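Local coordinates for protein beta-galactosidase/beta-glucuronidase (Faecalibacterium prausnitzii L2-6, PDB 6MVF) that binds flavin mononucleotide and probably hydrolyses beta-glucuronides as a family 2 glycoside hydrolase of a gut bacterium, at residues D578-A584 and V598-Q604; L609-K614 and F627-D632; V72-K78 and D131-E137. All coordinates share one frame; numbering follows the deposited sequence.

Interaction 1 of 3, residues D578-A584 and V598-Q604; sequences DPMVHIA and VKVYSNQ
Met580 O takes one short bond, from Ser602 OG, and a weak one from Asn603 N. The hydroxyl OG of Ser602 donates to Met580 O at 2.8 Å, in the carbonyl plane. Ser602 OG also accepts from Gln604 N, which makes an ST turn at the end of the strand. Asn603 then uses both ends of its amide. Its ND2 donates to Asp578 O at 2.8 Å, lying above that carbonyl plane, and its OD1 takes the N-H of Met580 at 3.0 Å. Asn603 CG stands between its own backbone N and carbonyl carbon (chi1 55°), which turns the amide back to the loop 578-580. ND2 has a further partner in Ala576 O.

Beyond the loop the strands pair antiparallel. His582 and Tyr601 form the hydrogen-bonded pair, bonded both ways, N to O, and Ala584 N to Lys599 O adds a third bond. The side chains of His582 and Tyr601 run side by side on one face, with Ala584 CB 3.9 Å from Tyr601 CE2. On the other face Val581 CG2 meets Val600 CG1 at 3.6 Å, and Ile583 CG2 meets Val598 CG1 at 3.7 Å. One water joins Ala584 O to Lys599 N.

Tyr601 OH and Lys599 NZ both reach Glu515. Helix 566-575 covers the His582 and Tyr601 face, where His582 stacks on Tyr569. Strand 624-629 pairs with the far edge of strand 596-602.

Interaction 2 of 3, residues L609-K614 and F627-D632; sequences LYCNGK and FDVALD
Leu609 and Phe627 open the apolar part of this contact. Leu609 CB sits over the centre of one face of the Phe627 ring, 3.8 Å from its centroid, as a CH-pi contact. Leu609 CG lies anti to the backbone N (chi1 -168°), and the branch continues past the ring: CD2 reaches Phe627 CB at 3.6 Å and Val629 CG2 at 3.7 Å. Cys611 SG packs on Val629 CG1 at 3.8 Å and more loosely on Leu631 CD2.

The polar part gathers on Asp632. Its OD2 accepts from two donors. Lys614 NZ comes in on the syn lone pair of OD2 at 3.0 Å and makes a salt bridge, with a weak bond to OD1. Asn612 ND2 meets OD2 on its anti side, tilted out of the carboxylate plane, also at 3.0 Å, with N-H...O nearly straight at 169°. Asn612 OD1 is held by Val637 N, so the amide is fixed at both ends. With an alanine in place of Asp632, the Lys614 ammonium would probably lose its counter-charge and Asn612 ND2 its acceptor.

The type I' turn from Cys611 to Lys614 joins strands 606-611 and 614-620 in a beta hairpin. The axes of 609-611 and 627-629, in two different sheets, run nearly parallel (9°), 9.5 Å apart at their closest. These sheets face each other as halves of a beta sandwich in the C-terminal region, away from the FMN site.

Interaction 3 of 3, residues V72-K78 and D131-E137; sequences VYSRTFK and DNELTIE
Phe77 and Asn132 meet with a ring face against a CB. Phe77 CG stands between its backbone N and carbonyl carbon (chi1 68°), which swings the ring across to the neighbouring strand. Asn132 CB then lies over one face, displaced toward the rim, 3.9 Å from the ring centroid. Leu134 CB touches the same ring at CE1, 3.7 Å away. The amide of Asn132 is held by Arg128 and Asn105. Arg75, on this face too, runs its guanidinium forward along its own strand, where NE and NH2 both donate to Thr76 O.

The other face is mostly polar. Thr76 carries OG1 anti to its carbonyl carbon (chi1 -69°) and donates to Glu133 OE2 at 3.0 Å, on the anti side of OE2, somewhat out of the carboxylate plane. The Glu133 chain folds at chi2 to reach it. Lys78 bends at three torsions and brings NZ to the syn lone pair of Asp131 OD1 at 2.8 Å, as a salt bridge. At the far end Val72 CG2 lies against Glu137 CG at 3.5 Å, and Glu137 also salt-bridges Lys103.

The backbones pair antiparallel, Tyr73 with Ile136, Arg75 with Leu134 and Phe77 with Asn132. Phe77 and Ile136 pack on strand 163-168 of a second sheet. Two antiparallel sheets packed in this way are the beta sandwich of the family 2 sugar-binding domain.

From the N terminus, interaction 3 comes first. It pairs strand 70-78 with strand 131-139 and closes a loop of 52 residues within the sugar-binding domain. A further family 2 domain and the TIM barrel follow. Interaction 1 then closes a loop of 13 residues, and interaction 2 one of 12. The three are in series; none nests or crosses. Interaction 1 helps build a three-stranded sheet, and interaction 2 packs that sheet on the one holding strand 606-611. The two touch where Val598 packs on both Leu609 and Val629. Interaction 3 lies on the opposite side of the chain's centre, about 54 Å from interaction 1 and 66 Å from interaction 2, centre to centre.

Interaction 1 of 3, residues D578-A584 and V598-Q604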
loop_
_atom_site.group_PDB
_atom_site.type_symbol
_atom_site.label_atom_id
_atom_site.label_comp_id
_atom_site.label_asym_id
_atom_site.label_seq_id
_atom_site.Cartn_x
_atom_site.Cartn_y
_atom_site.Cartn_z
ATOM N N ASP A 578 22.955 -12.173 15.248
ATOM C CA ASP A 578 22.176 -11.352 16.169
ATOM C C ASP A 578 22.172 -12.031 17.537
ATOM O O ASP A 578 21.975 -13.253 17.614
ATOM C CB ASP A 578 20.740 -11.149 15.673
ATOM C CG ASP A 578 20.633 -10.159 14.490
ATOM O OD1 ASP A 578 21.663 -9.597 14.046
ATOM O OD2 ASP A 578 19.493 -9.945 14.000
ATOM N N PRO A 579 22.442 -11.302 18.620
ATOM C CA PRO A 579 22.511 -11.947 19.940
ATOM C C PRO A 579 21.188 -12.598 20.318
ATOM O O PRO A 579 20.117 -12.021 20.127
ATOM C CB PRO A 579 22.867 -10.793 20.885
ATOM C CG PRO A 579 23.617 -9.837 20.030
ATOM C CD PRO A 579 23.047 -9.958 18.618
ATOM N N MET A 580 21.267 -13.828 20.831
ATOM C CA MET A 580 20.074 -14.565 21.218
ATOM C C MET A 580 20.400 -15.451 22.416
ATOM O O MET A 580 21.554 -15.827 22.651
ATOM C CB MET A 580 19.504 -15.390 20.039
ATOM C CG MET A 580 20.491 -16.375 19.365
ATOM S SD MET A 580 20.796 -17.869 20.354
ATOM C CE MET A 580 19.258 -18.785 20.213
ATOM N N VAL A 581 19.361 -15.771 23.179
ATOM C CA VAL A 581 19.472 -16.698 24.299
ATOM C C VAL A 581 18.131 -17.408 24.440
ATOM O O VAL A 581 17.076 -16.764 24.459
ATOM C CB VAL A 581 19.902 -15.989 25.603
ATOM C CG1 VAL A 581 18.851 -15.019 26.084
ATOM C CG2 VAL A 581 20.215 -17.019 26.680
ATOM N N HIS A 582 18.176 -18.742 24.523
ATOM C CA HIS A 582 16.985 -19.584 24.438
ATOM C C HIS A 582 17.053 -20.692 25.472
ATOM O O HIS A 582 18.014 -21.475 25.487
ATOM C CB HIS A 582 16.828 -20.196 23.048
ATOM C CG HIS A 582 15.584 -21.014 22.893
ATOM N ND1 HIS A 582 15.556 -22.378 23.113
ATOM C CD2 HIS A 582 14.327 -20.662 22.541
ATOM C CE1 HIS A 582 14.335 -22.829 22.898
ATOM N NE2 HIS A 582 13.571 -21.809 22.544
ATOM N N ILE A 583 16.032 -20.754 26.324
ATOM C CA ILE A 583 15.869 -21.847 27.271
ATOM C C ILE A 583 15.087 -22.968 26.595
ATOM O O ILE A 583 13.935 -22.780 26.178
ATOM C CB ILE A 583 15.174 -21.388 28.561
ATOM C CG1 ILE A 583 15.955 -20.238 29.217
ATOM C CG2 ILE A 583 15.079 -22.576 29.516
ATOM C CD1 ILE A 583 15.186 -19.492 30.278
ATOM N N ALA A 584 15.725 -24.132 26.479
ATOM C CA ALA A 584 15.128 -25.312 25.883
ATOM C C ALA A 584 14.130 -25.959 26.841
ATOM O O ALA A 584 14.165 -25.748 28.059
ATOM C CB ALA A 584 16.211 -26.317 25.507
ATOM N N VAL A 598 17.947 -27.765 33.113
ATOM C CA VAL A 598 17.450 -26.651 32.315
ATOM C C VAL A 598 18.553 -26.275 31.338
ATOM O O VAL A 598 19.604 -25.768 31.742
ATOM C CB VAL A 598 17.046 -25.458 33.189
ATOM C CG1 VAL A 598 16.667 -24.301 32.332
ATOM C CG2 VAL A 598 15.902 -25.846 34.141
ATOM N N LYS A 599 18.338 -26.536 30.058
ATOM C CA LYS A 599 19.366 -26.288 29.063
ATOM C C LYS A 599 19.127 -24.945 28.387
ATOM O O LYS A 599 17.982 -24.580 28.109
ATOM C CB LYS A 599 19.383 -27.402 28.027
ATOM C CG LYS A 599 20.697 -27.544 27.305
ATOM C CD LYS A 599 20.540 -28.487 26.140
ATOM C CE LYS A 599 19.708 -29.692 26.501
ATOM N NZ LYS A 599 20.311 -30.896 25.866
ATOM N N VAL A 600 20.212 -24.204 28.143
ATOM C CA VAL A 600 20.160 -22.922 27.448
ATOM C C VAL A 600 21.082 -22.962 26.232
ATOM O O VAL A 600 22.223 -23.434 26.304
ATOM C CB VAL A 600 20.523 -21.734 28.368
ATOM C CG1 VAL A 600 20.421 -20.451 27.599
ATOM C CG2 VAL A 600 19.608 -21.680 29.561
ATOM N N TYR A 601 20.571 -22.465 25.108
ATOM C CA TYR A 601 21.350 -22.209 23.905
ATOM C C TYR A 601 21.563 -20.708 23.750
ATOM O O TYR A 601 20.634 -19.920 23.956
ATOM C CB TYR A 601 20.632 -22.751 22.673
ATOM C CG TYR A 601 20.272 -24.205 22.783
ATOM C CD1 TYR A 601 21.194 -25.126 23.261
ATOM C CD2 TYR A 601 19.012 -24.661 22.419
ATOM C CE1 TYR A 601 20.888 -26.461 23.355
ATOM C CE2 TYR A 601 18.685 -26.009 22.523
ATOM C CZ TYR A 601 19.638 -26.898 22.992
ATOM O OH TYR A 601 19.356 -28.239 23.096
ATOM N N SER A 602 22.785 -20.311 23.396
ATOM C CA SER A 602 23.084 -18.897 23.219
ATOM C C SER A 602 24.304 -18.733 22.322
ATOM O O SER A 602 25.220 -19.557 22.349
ATOM C CB SER A 602 23.325 -18.210 24.566
ATOM O OG SER A 602 23.513 -16.829 24.344
ATOM N N ASN A 603 24.306 -17.666 21.524
ATOM C CA ASN A 603 25.527 -17.272 20.842
ATOM C C ASN A 603 26.360 -16.295 21.669
ATOM O O ASN A 603 27.398 -15.826 21.205
ATOM C CB ASN A 603 25.231 -16.716 19.432
ATOM C CG ASN A 603 24.245 -15.583 19.426
ATOM O OD1 ASN A 603 23.987 -14.936 20.449
ATOM N ND2 ASN A 603 23.691 -15.318 18.255
ATOM N N GLN A 604 25.938 -15.994 22.885
ATOM C CA GLN A 604 26.815 -15.425 23.888
ATOM C C GLN A 604 27.560 -16.550 24.586
ATOM O O GLN A 604 27.178 -17.721 24.504
ATOM C CB GLN A 604 26.012 -14.625 24.909
ATOM C CG GLN A 604 24.944 -13.774 24.285
ATOM C CD GLN A 604 25.502 -12.625 23.463
ATOM O OE1 GLN A 604 25.573 -11.493 23.934
ATOM N NE2 GLN A 604 25.867 -12.905 22.222
HETATM O O HOH W 1 15.484 -27.342 29.596
#

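Interaction 2 of 3, residues L609-K614 and F627-D632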
loop_
_atom_site.group_PDB
_atom_site.type_symbol
_atom_site.label_atom_id
_atom_site.label_comp_id
_atom_site.label_asym_id
_atom_site.label_seq_id
_atom_site.Cartn_x
_atom_site.Cartn_y
_atom_site.Cartn_z
ATOM N N LEU A 609 21.592 -18.245 35.011
ATOM C CA LEU A 609 20.236 -18.756 35.140
ATOM C C LEU A 609 19.626 -18.345 36.475
ATOM O O LEU A 609 20.293 -18.362 37.511
ATOM C CB LEU A 609 20.212 -20.280 35.013
ATOM C CG LEU A 609 18.789 -20.829 34.855
ATOM C CD1 LEU A 609 18.070 -20.215 33.612
ATOM C CD2 LEU A 609 18.812 -22.349 34.809
ATOM N N TYR A 610 18.347 -17.991 36.448
ATOM C CA TYR A 610 17.613 -17.653 37.656
ATOM C C TYR A 610 16.360 -18.507 37.773
ATOM O O TYR A 610 15.710 -18.830 36.772
ATOM C CB TYR A 610 17.203 -16.181 37.678
ATOM C CG TYR A 610 18.345 -15.218 37.767
ATOM C CD1 TYR A 610 18.879 -14.631 36.618
ATOM C CD2 TYR A 610 18.882 -14.874 39.000
ATOM C CE1 TYR A 610 19.928 -13.739 36.693
ATOM C CE2 TYR A 610 19.937 -13.982 39.090
ATOM C CZ TYR A 610 20.454 -13.419 37.931
ATOM O OH TYR A 610 21.487 -12.531 38.034
ATOM N N CYS A 611 16.018 -18.844 39.016
ATOM C CA CYS A 611 14.831 -19.629 39.331
ATOM C C CYS A 611 14.060 -18.895 40.424
ATOM O O CYS A 611 14.528 -18.813 41.564
ATOM C CB CYS A 611 15.209 -21.036 39.777
ATOM S SG CYS A 611 13.816 -22.168 39.786
ATOM N N ASN A 612 12.895 -18.350 40.069
ATOM C CA ASN A 612 12.104 -17.482 40.945
ATOM C C ASN A 612 12.971 -16.394 41.577
ATOM O O ASN A 612 12.899 -16.126 42.779
ATOM C CB ASN A 612 11.373 -18.296 42.012
ATOM C CG ASN A 612 10.289 -19.174 41.418
ATOM O OD1 ASN A 612 9.697 -18.834 40.378
ATOM N ND2 ASN A 612 10.026 -20.315 42.066
ATOM N N GLY A 613 13.810 -15.772 40.740
ATOM C CA GLY A 613 14.651 -14.671 41.152
ATOM C C GLY A 613 15.949 -15.044 41.840
ATOM O O GLY A 613 16.813 -14.175 42.008
ATOM N N LYS A 614 16.120 -16.292 42.252
ATOM C CA LYS A 614 17.360 -16.722 42.884
ATOM C C LYS A 614 18.318 -17.260 41.822
ATOM O O LYS A 614 17.921 -18.049 40.956
ATOM C CB LYS A 614 17.071 -17.785 43.947
ATOM C CG LYS A 614 15.956 -17.385 44.916
ATOM C CD LYS A 614 15.497 -18.560 45.777
ATOM C CE LYS A 614 14.143 -19.132 45.305
ATOM N NZ LYS A 614 13.711 -20.322 46.112
ATOM N N PHE A 627 22.223 -26.518 33.227
ATOM C CA PHE A 627 22.132 -26.190 34.647
ATOM C C PHE A 627 21.300 -27.248 35.358
ATOM O O PHE A 627 20.290 -27.721 34.823
ATOM C CB PHE A 627 21.487 -24.811 34.874
ATOM C CG PHE A 627 22.207 -23.674 34.217
ATOM C CD1 PHE A 627 22.016 -23.403 32.863
ATOM C CD2 PHE A 627 23.061 -22.860 34.953
ATOM C CE1 PHE A 627 22.663 -22.346 32.246
ATOM C CE2 PHE A 627 23.718 -21.794 34.348
ATOM C CZ PHE A 627 23.512 -21.533 32.989
ATOM N N ASP A 628 21.720 -27.630 36.556
ATOM C CA ASP A 628 20.931 -28.527 37.390
ATOM C C ASP A 628 20.150 -27.672 38.366
ATOM O O ASP A 628 20.744 -26.967 39.189
ATOM C CB ASP A 628 21.809 -29.529 38.136
ATOM C CG ASP A 628 21.981 -30.824 37.370
ATOM O OD1 ASP A 628 20.947 -31.507 37.136
ATOM O OD2 ASP A 628 23.141 -31.141 36.985
ATOM N N VAL A 629 18.827 -27.723 38.274
ATOM C CA VAL A 629 17.976 -26.787 38.999
ATOM C C VAL A 629 17.077 -27.558 39.950
ATOM O O VAL A 629 16.380 -28.490 39.536
ATOM C CB VAL A 629 17.143 -25.922 38.036
ATOM C CG1 VAL A 629 16.304 -24.911 38.839
ATOM C CG2 VAL A 629 18.060 -25.233 36.974
ATOM N N ALA A 630 17.102 -27.169 41.223
ATOM C CA ALA A 630 16.131 -27.644 42.214
ATOM C C ALA A 630 14.929 -26.718 42.152
ATOM O O ALA A 630 14.899 -25.661 42.785
ATOM C CB ALA A 630 16.727 -27.669 43.613
ATOM N N LEU A 631 13.931 -27.118 41.368
ATOM C CA LEU A 631 12.709 -26.345 41.267
ATOM C C LEU A 631 12.048 -26.228 42.634
ATOM O O LEU A 631 12.076 -27.165 43.438
ATOM C CB LEU A 631 11.756 -27.003 40.270
ATOM C CG LEU A 631 12.243 -27.113 38.827
ATOM C CD1 LEU A 631 11.248 -27.911 38.038
ATOM C CD2 LEU A 631 12.449 -25.736 38.179
ATOM N N ASP A 632 11.489 -25.049 42.907
ATOM C CA ASP A 632 10.582 -24.861 44.029
ATOM C C ASP A 632 9.277 -25.612 43.786
ATOM O O ASP A 632 8.897 -25.906 42.649
ATOM C CB ASP A 632 10.264 -23.388 44.235
ATOM C CG ASP A 632 11.462 -22.593 44.650
ATOM O OD1 ASP A 632 12.450 -23.218 45.110
ATOM O OD2 ASP A 632 11.408 -21.346 44.524
#

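Interaction 3 of 3, residues V72-K78 and D131-E137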
loop_
_atom_site.group_PDB
_atom_site.type_symbol
_atom_site.label_atom_id
_atom_site.label_comp_id
_atom_site.label_asym_id
_atom_site.label_seq_id
_atom_site.Cartn_x
_atom_site.Cartn_y
_atom_site.Cartn_z
ATOM N N VAL A 72 -9.159 -33.097 -14.510
ATOM C CA VAL A 72 -9.286 -32.198 -15.650
ATOM C C VAL A 72 -9.701 -30.834 -15.125
ATOM O O VAL A 72 -10.750 -30.700 -14.477
ATOM C CB VAL A 72 -10.303 -32.718 -16.678
ATOM C CG1 VAL A 72 -10.442 -31.743 -17.847
ATOM C CG2 VAL A 72 -9.862 -34.056 -17.181
ATOM N N TYR A 73 -8.865 -29.835 -15.386
ATOM C CA TYR A 73 -9.172 -28.438 -15.108
ATOM C C TYR A 73 -9.666 -27.804 -16.398
ATOM O O TYR A 73 -9.165 -28.118 -17.481
ATOM C CB TYR A 73 -7.935 -27.657 -14.606
ATOM C CG TYR A 73 -7.296 -28.101 -13.280
ATOM C CD1 TYR A 73 -6.353 -29.130 -13.234
ATOM C CD2 TYR A 73 -7.606 -27.450 -12.092
ATOM C CE1 TYR A 73 -5.757 -29.513 -12.042
ATOM C CE2 TYR A 73 -7.021 -27.824 -10.895
ATOM C CZ TYR A 73 -6.096 -28.862 -10.869
ATOM O OH TYR A 73 -5.522 -29.217 -9.655
ATOM N N SER A 74 -10.633 -26.897 -16.287
ATOM C CA SER A 74 -11.064 -26.165 -17.468
ATOM C C SER A 74 -11.622 -24.814 -17.056
ATOM O O SER A 74 -12.194 -24.667 -15.971
ATOM C CB SER A 74 -12.108 -26.939 -18.284
ATOM O OG SER A 74 -13.348 -26.949 -17.613
ATOM N N ARG A 75 -11.440 -23.832 -17.938
ATOM C CA ARG A 75 -11.956 -22.482 -17.744
ATOM C C ARG A 75 -12.077 -21.812 -19.103
ATOM O O ARG A 75 -11.630 -22.343 -20.121
ATOM C CB ARG A 75 -11.057 -21.656 -16.820
ATOM C CG ARG A 75 -9.776 -21.171 -17.465
ATOM C CD ARG A 75 -9.204 -20.018 -16.662
ATOM N NE ARG A 75 -9.634 -18.739 -17.214
ATOM C CZ ARG A 75 -9.432 -17.560 -16.640
ATOM N NH1 ARG A 75 -8.812 -17.469 -15.478
ATOM N NH2 ARG A 75 -9.858 -16.466 -17.235
ATOM N N THR A 76 -12.673 -20.620 -19.102
ATOM C CA THR A 76 -12.858 -19.813 -20.301
ATOM C C THR A 76 -11.916 -18.611 -20.280
ATOM O O THR A 76 -11.526 -18.134 -19.213
ATOM C CB THR A 76 -14.322 -19.386 -20.404
ATOM O OG1 THR A 76 -15.094 -20.554 -20.686
ATOM C CG2 THR A 76 -14.553 -18.350 -21.510
ATOM N N PHE A 77 -11.494 -18.158 -21.464
ATOM C CA PHE A 77 -10.640 -16.977 -21.551
ATOM C C PHE A 77 -10.932 -16.223 -22.842
ATOM O O PHE A 77 -11.402 -16.801 -23.827
ATOM C CB PHE A 77 -9.139 -17.327 -21.439
ATOM C CG PHE A 77 -8.571 -18.100 -22.612
ATOM C CD1 PHE A 77 -8.639 -19.483 -22.663
ATOM C CD2 PHE A 77 -7.912 -17.443 -23.641
ATOM C CE1 PHE A 77 -8.082 -20.189 -23.731
ATOM C CE2 PHE A 77 -7.357 -18.160 -24.713
ATOM C CZ PHE A 77 -7.439 -19.523 -24.748
ATOM N N LYS A 78 -10.681 -14.915 -22.811
ATOM C CA LYS A 78 -10.824 -14.087 -23.997
ATOM C C LYS A 78 -9.500 -14.056 -24.735
ATOM O O LYS A 78 -8.435 -14.038 -24.114
ATOM C CB LYS A 78 -11.262 -12.664 -23.644
ATOM C CG LYS A 78 -12.590 -12.604 -22.922
ATOM C CD LYS A 78 -13.553 -11.618 -23.587
ATOM C CE LYS A 78 -15.000 -12.129 -23.574
ATOM N NZ LYS A 78 -15.424 -12.585 -22.213
ATOM N N ASP A 131 -14.781 -15.555 -26.358
ATOM C CA ASP A 131 -14.502 -16.630 -25.420
ATOM C C ASP A 131 -13.828 -17.804 -26.117
ATOM O O ASP A 131 -14.132 -18.123 -27.269
ATOM C CB ASP A 131 -15.795 -17.081 -24.746
ATOM C CG ASP A 131 -16.308 -16.075 -23.726
ATOM O OD1 ASP A 131 -15.588 -15.095 -23.442
ATOM O OD2 ASP A 131 -17.433 -16.265 -23.204
ATOM N N ASN A 132 -12.876 -18.418 -25.416
ATOM C CA ASN A 132 -12.271 -19.685 -25.802
ATOM C C ASN A 132 -12.345 -20.611 -24.595
ATOM O O ASN A 132 -12.593 -20.164 -23.475
ATOM C CB ASN A 132 -10.807 -19.509 -26.270
ATOM C CG ASN A 132 -10.687 -18.661 -27.523
ATOM O OD1 ASN A 132 -10.350 -19.160 -28.603
ATOM N ND2 ASN A 132 -10.966 -17.367 -27.390
ATOM N N GLU A 133 -12.143 -21.908 -24.815
ATOM C CA GLU A 133 -12.090 -22.872 -23.717
ATOM C C GLU A 133 -10.691 -23.468 -23.585
ATOM O O GLU A 133 -10.095 -23.914 -24.572
ATOM C CB GLU A 133 -13.129 -23.979 -23.894
ATOM C CG GLU A 133 -14.383 -23.765 -23.028
ATOM C CD GLU A 133 -14.213 -24.232 -21.567
ATOM O OE1 GLU A 133 -13.573 -25.289 -21.328
ATOM O OE2 GLU A 133 -14.733 -23.544 -20.651
ATOM N N LEU A 134 -10.175 -23.463 -22.361
ATOM C CA LEU A 134 -8.867 -24.009 -22.023
ATOM C C LEU A 134 -9.053 -25.238 -21.139
ATOM O O LEU A 134 -9.728 -25.163 -20.101
ATOM C CB LEU A 134 -8.019 -22.951 -21.308
ATOM C CG LEU A 134 -6.641 -23.287 -20.740
ATOM C CD1 LEU A 134 -5.769 -23.801 -21.838
ATOM C CD2 LEU A 134 -6.005 -22.052 -20.086
ATOM N N THR A 135 -8.456 -26.362 -21.556
ATOM C CA THR A 135 -8.597 -27.651 -20.877
ATOM C C THR A 135 -7.212 -28.215 -20.589
ATOM O O THR A 135 -6.407 -28.375 -21.512
ATOM C CB THR A 135 -9.410 -28.634 -21.735
ATOM O OG1 THR A 135 -10.701 -28.072 -22.012
ATOM C CG2 THR A 135 -9.603 -29.960 -21.022
ATOM N N ILE A 136 -6.927 -28.509 -19.319
ATOM C CA ILE A 136 -5.649 -29.102 -18.916
ATOM C C ILE A 136 -5.932 -30.400 -18.161
ATOM O O ILE A 136 -6.410 -30.379 -17.019
ATOM C CB ILE A 136 -4.804 -28.152 -18.058
ATOM C CG1 ILE A 136 -4.632 -26.800 -18.754
ATOM C CG2 ILE A 136 -3.435 -28.787 -17.769
ATOM C CD1 ILE A 136 -4.238 -25.652 -17.815
ATOM N N GLU A 137 -5.631 -31.527 -18.799
ATOM C CA GLU A 137 -5.671 -32.822 -18.137
ATOM C C GLU A 137 -4.367 -33.026 -17.391
ATOM O O GLU A 137 -3.293 -32.908 -17.982
ATOM C CB GLU A 137 -5.866 -33.946 -19.154
ATOM C CG GLU A 137 -7.297 -34.149 -19.607
ATOM C CD GLU A 137 -7.467 -35.349 -20.542
ATOM O OE1 GLU A 137 -8.200 -35.197 -21.553
ATOM O OE2 GLU A 137 -6.874 -36.429 -20.256
#